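Local atomic coordinates of protein FimX (Pseudomonas aeruginosa PAO1, PDB entry 3HV8), a protein that carries an EAL-family domain, a TIM-barrel-like alpha/beta fold, whose pocket holds the bound ligand C2E in this structure. Residues Ala163-Cys176 / Leu184-Phe198. Sequence-based numbering, arbitrary orientation.
Sequences ATLHCQAAISQFGC and LKHLTVQFIKIDGSF. With C2E (9,9'-[(2R,3R,3aS,5S,7aR,9R,10R,10aS,12S,14aR)-3,5,10,12-tetrahydroxy-5,12-dioxidooctahydro-2H,7H-difuro[3,2-d:3',2'-j][1,3,7,9,2,8]tetraoxadiphosphacyclododecine-2,9-diyl]bis(2-amino-1,9-dihydro-6H-purin-6-one)), chain B.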
ATOM      1  N   ALA A 163     -11.240  -6.219   9.054  1.00 26.40           N
ATOM      2  CA  ALA A 163     -11.033  -6.240  10.500  1.00 30.05           C
ATOM      3  C   ALA A 163     -11.527  -7.566  11.070  1.00 30.58           C
ATOM      4  O   ALA A 163     -10.885  -8.160  11.933  1.00 31.99           O
ATOM      5  CB  ALA A 163     -11.729  -5.055  11.169  1.00 29.08           C
ATOM      6  N   THR A 164     -12.664  -8.027  10.564  1.00 29.97           N
ATOM      7  CA  THR A 164     -13.215  -9.306  10.994  1.00 32.89           C
ATOM      8  C   THR A 164     -12.222 -10.439  10.713  1.00 30.21           C
ATOM      9  O   THR A 164     -12.075 -11.349  11.524  1.00 34.28           O
ATOM     10  CB  THR A 164     -14.588  -9.566  10.337  1.00 32.60           C
ATOM     11  OG1 THR A 164     -15.506  -8.542  10.736  1.00 35.12           O
ATOM     12  CG2 THR A 164     -15.145 -10.927  10.746  1.00 35.61           C
ATOM     13  N   LEU A 165     -11.521 -10.361   9.576  1.00 29.74           N
ATOM     14  CA  LEU A 165     -10.503 -11.339   9.187  1.00 27.06           C
ATOM     15  C   LEU A 165      -9.105 -11.082   9.776  1.00 35.93           C
ATOM     16  O   LEU A 165      -8.131 -11.731   9.365  1.00 36.74           O
ATOM     17  CB  LEU A 165     -10.359 -11.378   7.659  1.00 32.25           C
ATOM     18  CG  LEU A 165     -11.503 -11.917   6.814  1.00 33.07           C
ATOM     19  CD1 LEU A 165     -11.252 -11.716   5.321  1.00 33.23           C
ATOM     20  CD2 LEU A 165     -11.711 -13.390   7.111  1.00 36.30           C
ATOM     21  N   HIS A 166      -8.996 -10.135  10.705  1.00 30.89           N
ATOM     22  CA  HIS A 166      -7.715  -9.815  11.350  1.00 34.29           C
ATOM     23  C   HIS A 166      -6.630  -9.382  10.357  1.00 33.81           C
ATOM     24  O   HIS A 166      -5.443  -9.700  10.501  1.00 33.97           O
ATOM     25  CB  HIS A 166      -7.238 -10.978  12.219  1.00 39.72           C
ATOM     26  CG  HIS A 166      -8.322 -11.569  13.060  1.00 48.37           C
ATOM     27  ND1 HIS A 166      -8.759 -12.867  12.910  1.00 53.13           N
ATOM     28  CD2 HIS A 166      -9.085 -11.024  14.036  1.00 46.71           C
ATOM     29  CE1 HIS A 166      -9.733 -13.101  13.771  1.00 46.58           C
ATOM     30  NE2 HIS A 166      -9.950 -11.999  14.466  1.00 52.65           N
ATOM     31  N   CYS A 167      -7.069  -8.685   9.323  1.00 29.04           N
ATOM     32  CA  CYS A 167      -6.155  -7.954   8.471  1.00 26.99           C
ATOM     33  C   CYS A 167      -6.256  -6.502   8.861  1.00 26.07           C
ATOM     34  O   CYS A 167      -7.193  -6.095   9.556  1.00 28.08           O
ATOM     35  CB  CYS A 167      -6.521  -8.120   6.999  1.00 25.21           C
ATOM     36  SG  CYS A 167      -6.399  -9.821   6.417  1.00 27.36           S
ATOM     37  N   GLN A 168      -5.295  -5.712   8.416  1.00 25.44           N
ATOM     38  CA  GLN A 168      -5.338  -4.280   8.643  1.00 24.95           C
ATOM     39  C   GLN A 168      -5.527  -3.541   7.329  1.00 23.62           C
ATOM     40  O   GLN A 168      -5.530  -4.154   6.256  1.00 24.84           O
ATOM     41  CB  GLN A 168      -4.033  -3.838   9.300  1.00 23.30           C
ATOM     42  CG  GLN A 168      -3.926  -4.278  10.763  1.00 26.82           C
ATOM     43  CD  GLN A 168      -2.563  -3.967  11.347  1.00 25.15           C
ATOM     44  OE1 GLN A 168      -1.548  -4.331  10.782  1.00 26.03           O
ATOM     45  NE2 GLN A 168      -2.545  -3.310  12.498  1.00 32.46           N
ATOM     46  N   ALA A 169      -5.714  -2.230   7.410  1.00 22.02           N
ATOM     47  CA  ALA A 169      -5.883  -1.408   6.222  1.00 22.16           C
ATOM     48  C   ALA A 169      -5.220  -0.046   6.353  1.00 22.32           C
ATOM     49  O   ALA A 169      -4.962   0.448   7.469  1.00 24.03           O
ATOM     50  CB  ALA A 169      -7.371  -1.264   5.853  1.00 24.26           C
ATOM     51  N   ALA A 170      -4.936   0.546   5.200  1.00 22.69           N
ATOM     52  CA  ALA A 170      -4.268   1.835   5.117  1.00 21.73           C
ATOM     53  C   ALA A 170      -4.873   2.646   3.999  1.00 22.49           C
ATOM     54  O   ALA A 170      -5.333   2.082   2.989  1.00 22.55           O
ATOM     55  CB  ALA A 170      -2.786   1.644   4.830  1.00 22.52           C
ATOM     56  N   ILE A 171      -4.878   3.964   4.150  1.00 21.33           N
ATOM     57  CA  ILE A 171      -5.174   4.844   3.030  1.00 23.39           C
ATOM     58  C   ILE A 171      -3.871   5.473   2.576  1.00 22.46           C
ATOM     59  O   ILE A 171      -3.148   6.025   3.407  1.00 23.77           O
ATOM     60  CB  ILE A 171      -6.151   5.971   3.423  1.00 22.53           C
ATOM     61  CG1 ILE A 171      -7.419   5.382   4.047  1.00 25.67           C
ATOM     62  CG2 ILE A 171      -6.446   6.872   2.207  1.00 24.03           C
ATOM     63  CD1 ILE A 171      -8.117   4.385   3.163  1.00 34.36           C
ATOM     64  N   SER A 172      -3.581   5.414   1.279  1.00 22.03           N
ATOM     65  CA  SER A 172      -2.377   6.018   0.734  1.00 24.16           C
ATOM     66  C   SER A 172      -2.710   7.269  -0.068  1.00 24.08           C
ATOM     67  O   SER A 172      -3.885   7.562  -0.330  1.00 22.48           O
ATOM     68  CB  SER A 172      -1.631   5.026  -0.143  1.00 27.34           C
ATOM     69  OG  SER A 172      -2.424   4.623  -1.243  1.00 27.78           O
ATOM     70  N   GLN A 173      -1.678   8.007  -0.448  1.00 21.69           N
ATOM     71  CA  GLN A 173      -1.833   9.285  -1.136  1.00 22.30           C
ATOM     72  C   GLN A 173      -2.736  10.239  -0.365  1.00 22.06           C
ATOM     73  O   GLN A 173      -3.445  11.042  -0.934  1.00 24.63           O
ATOM     74  CB  GLN A 173      -2.298   9.074  -2.584  1.00 23.77           C
ATOM     75  CG  GLN A 173      -1.250   8.325  -3.420  1.00 29.02           C
ATOM     76  CD  GLN A 173      -1.773   7.820  -4.761  1.00 35.22           C
ATOM     77  OE1 GLN A 173      -2.900   8.107  -5.154  1.00 42.19           O
ATOM     78  NE2 GLN A 173      -0.950   7.052  -5.460  1.00 41.31           N
ATOM     79  N   PHE A 174      -2.662  10.174   0.958  1.00 21.66           N
ATOM     80  CA  PHE A 174      -3.563  10.936   1.815  1.00 22.91           C
ATOM     81  C   PHE A 174      -3.206  12.416   1.857  1.00 21.62           C
ATOM     82  O   PHE A 174      -2.015  12.791   1.852  1.00 23.49           O
ATOM     83  CB  PHE A 174      -3.508  10.374   3.241  1.00 23.25           C
ATOM     84  CG  PHE A 174      -4.449  11.045   4.209  1.00 20.51           C
ATOM     85  CD1 PHE A 174      -5.733  10.557   4.396  1.00 25.13           C
ATOM     86  CD2 PHE A 174      -4.020  12.143   4.966  1.00 24.19           C
ATOM     87  CE1 PHE A 174      -6.595  11.158   5.298  1.00 25.20           C
ATOM     88  CE2 PHE A 174      -4.885  12.761   5.864  1.00 24.34           C
ATOM     89  CZ  PHE A 174      -6.170  12.265   6.031  1.00 25.14           C
ATOM     90  N   GLY A 175      -4.250  13.240   1.897  1.00 22.39           N
ATOM     91  CA  GLY A 175      -4.114  14.648   2.236  1.00 24.18           C
ATOM     92  C   GLY A 175      -4.391  15.622   1.111  1.00 25.14           C
ATOM     93  O   GLY A 175      -4.263  16.835   1.295  1.00 28.07           O
ATOM     94  N   CYS A 176      -4.820  15.106  -0.038  1.00 25.89           N
ATOM     95  CA  CYS A 176      -4.972  15.927  -1.241  1.00 26.73           C
ATOM     96  C   CYS A 176      -6.413  16.342  -1.506  1.00 27.81           C
ATOM     97  O   CYS A 176      -6.650  17.335  -2.192  1.00 29.55           O
ATOM     98  CB  CYS A 176      -4.462  15.171  -2.465  1.00 28.59           C
ATOM     99  SG  CYS A 176      -2.721  14.753  -2.407  1.00 31.23           S
ATOM    100  N   LEU A 184     -12.059   9.279   7.106  0.70 30.19           N
ATOM    101  CA  LEU A 184     -11.665   8.439   8.236  0.70 29.99           C
ATOM    102  C   LEU A 184     -12.803   8.197   9.240  0.70 31.92           C
ATOM    103  O   LEU A 184     -12.737   7.274  10.050  0.70 40.52           O
ATOM    104  CB  LEU A 184     -10.432   9.028   8.930  0.70 34.23           C
ATOM    105  CG  LEU A 184      -9.296   9.367   7.958  0.70 32.72           C
ATOM    106  CD1 LEU A 184      -8.061   9.803   8.724  0.70 33.16           C
ATOM    107  CD2 LEU A 184      -8.982   8.185   7.048  0.70 32.91           C
ATOM    108  N   LYS A 185     -13.853   9.010   9.165  1.00 27.93           N
ATOM    109  CA  LYS A 185     -15.043   8.808  10.008  1.00 32.88           C
ATOM    110  C   LYS A 185     -15.800   7.533   9.632  1.00 32.11           C
ATOM    111  O   LYS A 185     -16.680   7.064  10.372  1.00 30.63           O
ATOM    112  CB  LYS A 185     -15.994   9.998   9.891  1.00 28.85           C
ATOM    113  CG  LYS A 185     -15.424  11.348  10.292  1.00 39.31           C
ATOM    114  CD  LYS A 185     -16.307  12.462   9.735  1.00 43.22           C
ATOM    115  CE  LYS A 185     -15.845  13.841  10.170  1.00 52.26           C
ATOM    116  NZ  LYS A 185     -16.811  14.894   9.739  1.00 55.78           N
ATOM    117  N   HIS A 186     -15.454   6.964   8.482  1.00 26.48           N
ATOM    118  CA  HIS A 186     -16.270   5.911   7.886  1.00 26.65           C
ATOM    119  C   HIS A 186     -15.542   4.596   7.744  1.00 30.04           C
ATOM    120  O   HIS A 186     -16.176   3.557   7.617  1.00 32.50           O
ATOM    121  CB  HIS A 186     -16.741   6.349   6.501  1.00 29.19           C
ATOM    122  CG  HIS A 186     -17.545   7.608   6.517  1.00 28.67           C
ATOM    123  ND1 HIS A 186     -18.892   7.617   6.811  1.00 33.28           N
ATOM    124  CD2 HIS A 186     -17.202   8.893   6.277  1.00 32.77           C
ATOM    125  CE1 HIS A 186     -19.341   8.857   6.755  1.00 35.97           C
ATOM    126  NE2 HIS A 186     -18.335   9.652   6.437  1.00 32.82           N
ATOM    127  N   LEU A 187     -14.212   4.645   7.757  1.00 30.13           N
ATOM    128  CA  LEU A 187     -13.387   3.506   7.381  1.00 28.16           C
ATOM    129  C   LEU A 187     -12.678   2.914   8.585  1.00 30.21           C
ATOM    130  O   LEU A 187     -12.501   3.589   9.600  1.00 36.96           O
ATOM    131  CB  LEU A 187     -12.363   3.932   6.333  1.00 30.67           C
ATOM    132  CG  LEU A 187     -12.980   4.628   5.115  1.00 31.03           C
ATOM    133  CD1 LEU A 187     -11.917   5.154   4.162  1.00 38.89           C
ATOM    134  CD2 LEU A 187     -13.964   3.704   4.383  1.00 34.38           C
ATOM    135  N   THR A 188     -12.270   1.657   8.470  1.00 22.32           N
ATOM    136  CA  THR A 188     -11.532   0.957   9.509  1.00 23.16           C
ATOM    137  C   THR A 188     -10.093   0.855   9.007  1.00 24.12           C
ATOM    138  O   THR A 188      -9.751  -0.019   8.206  1.00 24.42           O
ATOM    139  CB  THR A 188     -12.125  -0.431   9.758  1.00 23.18           C
ATOM    140  OG1 THR A 188     -13.533  -0.291  10.023  1.00 26.17           O
ATOM    141  CG2 THR A 188     -11.467  -1.125  10.914  1.00 25.42           C
ATOM    142  N   VAL A 189      -9.262   1.801   9.422  0.59 24.75           N
ATOM    143  CA  VAL A 189      -7.883   1.832   8.956  0.59 25.12           C
ATOM    144  C   VAL A 189      -6.968   2.198  10.110  0.59 24.57           C
ATOM    145  O   VAL A 189      -7.336   2.973  11.001  0.59 27.63           O
ATOM    146  CB  VAL A 189      -7.685   2.808   7.776  0.59 22.98           C
ATOM    147  CG1 VAL A 189      -8.517   2.389   6.564  0.59 22.15           C
ATOM    148  CG2 VAL A 189      -8.026   4.224   8.192  0.59 27.37           C
ATOM    149  N   GLN A 190      -5.775   1.627  10.099  1.00 23.05           N
ATOM    150  CA  GLN A 190      -4.821   1.858  11.171  1.00 23.07           C
ATOM    151  C   GLN A 190      -3.657   2.724  10.704  1.00 23.10           C
ATOM    152  O   GLN A 190      -3.034   3.408  11.523  1.00 23.89           O
ATOM    153  CB  GLN A 190      -4.295   0.535  11.715  1.00 25.66           C
ATOM    154  CG  GLN A 190      -5.372  -0.351  12.361  1.00 25.05           C
ATOM    155  CD  GLN A 190      -6.116  -1.179  11.347  1.00 26.59           C
ATOM    156  OE1 GLN A 190      -5.660  -1.358  10.220  1.00 26.72           O
ATOM    157  NE2 GLN A 190      -7.284  -1.677  11.734  1.00 32.62           N
ATOM    158  N   PHE A 191      -3.353   2.692   9.410  1.00 21.35           N
ATOM    159  CA  PHE A 191      -2.203   3.427   8.881  1.00 22.79           C
ATOM    160  C   PHE A 191      -2.678   4.448   7.867  1.00 21.84           C
ATOM    161  O   PHE A 191      -3.595   4.168   7.073  1.00 22.81           O
ATOM    162  CB  PHE A 191      -1.212   2.500   8.146  1.00 21.46           C
ATOM    163  CG  PHE A 191      -0.630   1.378   8.991  1.00 20.88           C
ATOM    164  CD1 PHE A 191       0.624   1.502   9.585  1.00 23.78           C
ATOM    165  CD2 PHE A 191      -1.294   0.163   9.102  1.00 22.63           C
ATOM    166  CE1 PHE A 191       1.165   0.443  10.329  1.00 22.45           C
ATOM    167  CE2 PHE A 191      -0.760  -0.888   9.831  1.00 23.80           C
ATOM    168  CZ  PHE A 191       0.473  -0.757  10.442  1.00 24.96           C
ATOM    169  N   ILE A 192      -2.019   5.602   7.827  1.00 21.36           N
ATOM    170  CA  ILE A 192      -2.308   6.606   6.811  1.00 21.30           C
ATOM    171  C   ILE A 192      -0.998   7.038   6.180  1.00 23.35           C
ATOM    172  O   ILE A 192      -0.084   7.533   6.879  1.00 23.04           O
ATOM    173  CB  ILE A 192      -3.024   7.841   7.402  1.00 21.98           C
ATOM    174  CG1 ILE A 192      -4.379   7.467   8.025  1.00 21.93           C
ATOM    175  CG2 ILE A 192      -3.194   8.908   6.338  1.00 22.67           C
ATOM    176  CD1 ILE A 192      -5.439   7.004   6.988  1.00 23.51           C
ATOM    177  N   LYS A 193      -0.892   6.838   4.867  1.00 21.22           N
ATOM    178  CA  LYS A 193       0.335   7.111   4.147  1.00 20.71           C
ATOM    179  C   LYS A 193       0.075   8.376   3.369  1.00 21.12           C
ATOM    180  O   LYS A 193      -0.789   8.417   2.488  1.00 22.34           O
ATOM    181  CB  LYS A 193       0.678   5.947   3.228  1.00 22.09           C
ATOM    182  CG  LYS A 193       2.012   6.074   2.510  1.00 22.18           C
ATOM    183  CD  LYS A 193       2.306   4.786   1.757  1.00 23.75           C
ATOM    184  CE  LYS A 193       3.733   4.778   1.293  1.00 26.06           C
ATOM    185  NZ  LYS A 193       3.988   3.571   0.455  1.00 25.53           N
ATOM    186  N   ILE A 194       0.794   9.438   3.715  0.54 21.95           N
ATOM    187  CA  ILE A 194       0.513  10.725   3.103  0.54 22.81           C
ATOM    188  C   ILE A 194       1.119  10.837   1.707  0.54 22.46           C
ATOM    189  O   ILE A 194       2.083  10.146   1.369  0.54 23.03           O
ATOM    190  CB  ILE A 194       0.945  11.912   4.002  0.54 23.13           C
ATOM    191  CG1 ILE A 194       2.469  12.053   4.044  0.54 21.49           C
ATOM    192  CG2 ILE A 194       0.339  11.776   5.411  0.54 23.34           C
ATOM    193  CD1 ILE A 194       2.919  13.364   4.693  0.54 26.30           C
ATOM    194  N   ASP A 195       0.532  11.706   0.891  1.00 23.09           N
ATOM    195  CA  ASP A 195       0.975  11.894  -0.481  1.00 25.52           C
ATOM    196  C   ASP A 195       2.415  12.427  -0.531  1.00 26.10           C
ATOM    197  O   ASP A 195       2.796  13.272   0.290  1.00 25.43           O
ATOM    198  CB  ASP A 195       0.046  12.872  -1.188  1.00 23.69           C
ATOM    199  CG  ASP A 195       0.264  12.882  -2.679  1.00 30.06           C
ATOM    200  OD1 ASP A 195      -0.169  11.921  -3.337  1.00 29.50           O
ATOM    201  OD2 ASP A 195       0.885  13.840  -3.183  1.00 32.32           O
ATOM    202  N   GLY A 196       3.190  11.951  -1.500  1.00 26.67           N
ATOM    203  CA  GLY A 196       4.577  12.361  -1.653  1.00 28.17           C
ATOM    204  C   GLY A 196       4.761  13.845  -1.912  1.00 32.83           C
ATOM    205  O   GLY A 196       5.843  14.395  -1.676  1.00 29.44           O
ATOM    206  N   SER A 197       3.712  14.506  -2.381  1.00 29.27           N
ATOM    207  CA  SER A 197       3.777  15.949  -2.619  1.00 34.30           C
ATOM    208  C   SER A 197       4.133  16.732  -1.354  1.00 33.20           C
ATOM    209  O   SER A 197       4.720  17.815  -1.431  1.00 32.90           O
ATOM    210  CB  SER A 197       2.461  16.469  -3.201  1.00 31.03           C
ATOM    211  OG  SER A 197       1.386  16.302  -2.292  1.00 33.39           O
ATOM    212  N   PHE A 198       3.798  16.181  -0.190  1.00 28.56           N
ATOM    213  CA  PHE A 198       3.998  16.902   1.063  1.00 29.96           C
ATOM    214  C   PHE A 198       5.449  16.978   1.515  1.00 30.62           C
ATOM    215  O   PHE A 198       5.772  17.764   2.414  1.00 32.79           O
ATOM    216  CB  PHE A 198       3.137  16.322   2.187  1.00 28.63           C
ATOM    217  CG  PHE A 198       1.680  16.633   2.048  1.00 31.96           C
ATOM    218  CD1 PHE A 198       1.171  17.839   2.504  1.00 34.90           C
ATOM    219  CD2 PHE A 198       0.813  15.722   1.467  1.00 30.53           C
ATOM    220  CE1 PHE A 198      -0.177  18.137   2.376  1.00 33.37           C
ATOM    221  CE2 PHE A 198      -0.535  16.014   1.333  1.00 29.74           C
ATOM    222  CZ  PHE A 198      -1.029  17.220   1.789  1.00 35.12           C
TER
HETATM  223  P1  C2E B 900       2.039   4.458  -5.269  1.00 26.53           P
HETATM  224  O2P C2E B 900       1.392   4.949  -3.893  1.00 35.94           O
HETATM  225  O1P C2E B 900       2.374   5.680  -6.028  1.00 45.66           O
HETATM  226  O5' C2E B 900       3.439   3.712  -5.114  1.00 39.66           O
HETATM  227  C5' C2E B 900       4.613   4.530  -4.949  1.00 33.20           C
HETATM  228  C4' C2E B 900       5.387   4.777  -6.262  1.00 26.96           C
HETATM  229  O4' C2E B 900       6.578   5.542  -5.958  1.00 26.51           O
HETATM  230  C3' C2E B 900       5.885   3.409  -6.710  1.00 24.86           C
HETATM  231  O3' C2E B 900       5.851   3.339  -8.143  1.00 22.26           O
HETATM  232  C2' C2E B 900       7.317   3.314  -6.133  1.00 26.46           C
HETATM  233  O2' C2E B 900       8.186   2.501  -6.899  1.00 29.30           O
HETATM  234  C1' C2E B 900       7.750   4.778  -6.204  1.00 24.07           C
HETATM  235  N9  C2E B 900       8.769   5.163  -5.239  1.00 25.74           N
HETATM  236  C8  C2E B 900       9.132   4.491  -4.096  1.00 28.31           C
HETATM  237  N7  C2E B 900       9.955   5.234  -3.392  1.00 27.53           N
HETATM  238  C5  C2E B 900      10.169   6.403  -4.063  1.00 25.77           C
HETATM  239  C6  C2E B 900      10.951   7.550  -3.798  1.00 28.14           C
HETATM  240  O6  C2E B 900      11.603   7.691  -2.762  1.00 26.79           O
HETATM  241  N1  C2E B 900      10.932   8.519  -4.724  1.00 29.93           N
HETATM  242  C2  C2E B 900      10.201   8.413  -5.867  1.00 34.87           C
HETATM  243  N2  C2E B 900      10.228   9.449  -6.764  1.00 38.87           N
HETATM  244  N3  C2E B 900       9.470   7.353  -6.126  1.00 32.40           N
HETATM  245  C4  C2E B 900       9.432   6.352  -5.246  1.00 25.32           C
HETATM  246  P11 C2E B 900       5.246   1.996  -8.793  1.00 22.13           P
HETATM  247  O21 C2E B 900       5.386   2.121 -10.355  1.00 25.37           O
HETATM  248  O11 C2E B 900       5.861   0.793  -8.196  1.00 24.95           O
HETATM  249  O5A C2E B 900       3.722   1.999  -8.355  1.00 21.85           O
HETATM  250  C5A C2E B 900       2.872   3.063  -8.805  1.00 22.65           C
HETATM  251  C4A C2E B 900       1.421   2.792  -8.418  1.00 21.67           C
HETATM  252  O4A C2E B 900       0.985   1.574  -9.042  1.00 21.59           O
HETATM  253  C3A C2E B 900       1.188   2.570  -6.922  1.00 24.28           C
HETATM  254  O3A C2E B 900       0.968   3.784  -6.214  1.00 25.12           O
HETATM  255  C2A C2E B 900      -0.137   1.806  -6.952  1.00 21.33           C
HETATM  256  O2A C2E B 900      -1.227   2.706  -7.223  1.00 23.31           O
HETATM  257  C1A C2E B 900       0.030   0.947  -8.211  1.00 21.14           C
HETATM  258  N91 C2E B 900       0.534  -0.364  -7.822  1.00 20.76           N
HETATM  259  C81 C2E B 900       1.829  -0.777  -7.691  1.00 21.80           C
HETATM  260  N71 C2E B 900       1.831  -2.029  -7.327  1.00 20.90           N
HETATM  261  C51 C2E B 900       0.547  -2.498  -7.276  1.00 21.56           C
HETATM  262  C61 C2E B 900      -0.068  -3.734  -6.992  1.00 19.94           C
HETATM  263  O61 C2E B 900       0.556  -4.726  -6.593  1.00 22.69           O
HETATM  264  N11 C2E B 900      -1.423  -3.756  -7.079  1.00 20.23           N
HETATM  265  C21 C2E B 900      -2.169  -2.662  -7.426  1.00 20.31           C
HETATM  266  N21 C2E B 900      -3.531  -2.760  -7.447  1.00 23.07           N
HETATM  267  N31 C2E B 900      -1.617  -1.502  -7.665  1.00 21.11           N
HETATM  268  C41 C2E B 900      -0.282  -1.418  -7.611  1.00 20.14           C
HETATM  269  O   HOH W   1      -8.528  -3.933  10.354  1.00 25.75           O
HETATM  270  O   HOH W   2       1.156   7.893  -0.323  1.00 23.61           O
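Two neighbouring parallel strands of the EAL barrel meet here, Ala170 bridging to Phe191 and Ile171 to Ile192, with strand axes 4.7 Å apart and 19° from parallel. The ladder includes Ile171 N donating to Phe191 O and Lys193 N to Ile171 O, the latter at 2.8 Å and almost straight. Beyond it the register slips by one: Gln173 N, badly angled toward Lys193 O, instead donates to a water that also bonds Ile194 O, while Phe174 N donates to Lys193 O at 3.0 Å. Asp195 N then donates to Phe174 O, so pairing resumes past this beta bulge. Gln173, at the bulge, belongs to the ligand pocket, its NE2 3.5 Å from O2P of C2E. At the other end Gln190, bent at chi2 (84°), folds back so that OE1 receives Ala169 N at 2.9 Å in the carbonyl plane, and the backbone N of Gln190 donates to Ala169 O. On the outer, helix-facing side, Ile192 CG2 sits 3.7 Å from the Phe174 ring centroid, a CH-pi contact over one face; Ile192 also touches helix 205-220, Phe174 and Ile171 helix 145-150. Lys193, CG anti to the backbone N (chi1 -175°) and extended beyond, takes NZ to a salt bridge with Glu52 and a hydrogen bond with Gln248. Adjacent parallel strands with the ligand at their C-terminal ends are characteristic of TIM-barrel-like folds such as the EAL domain.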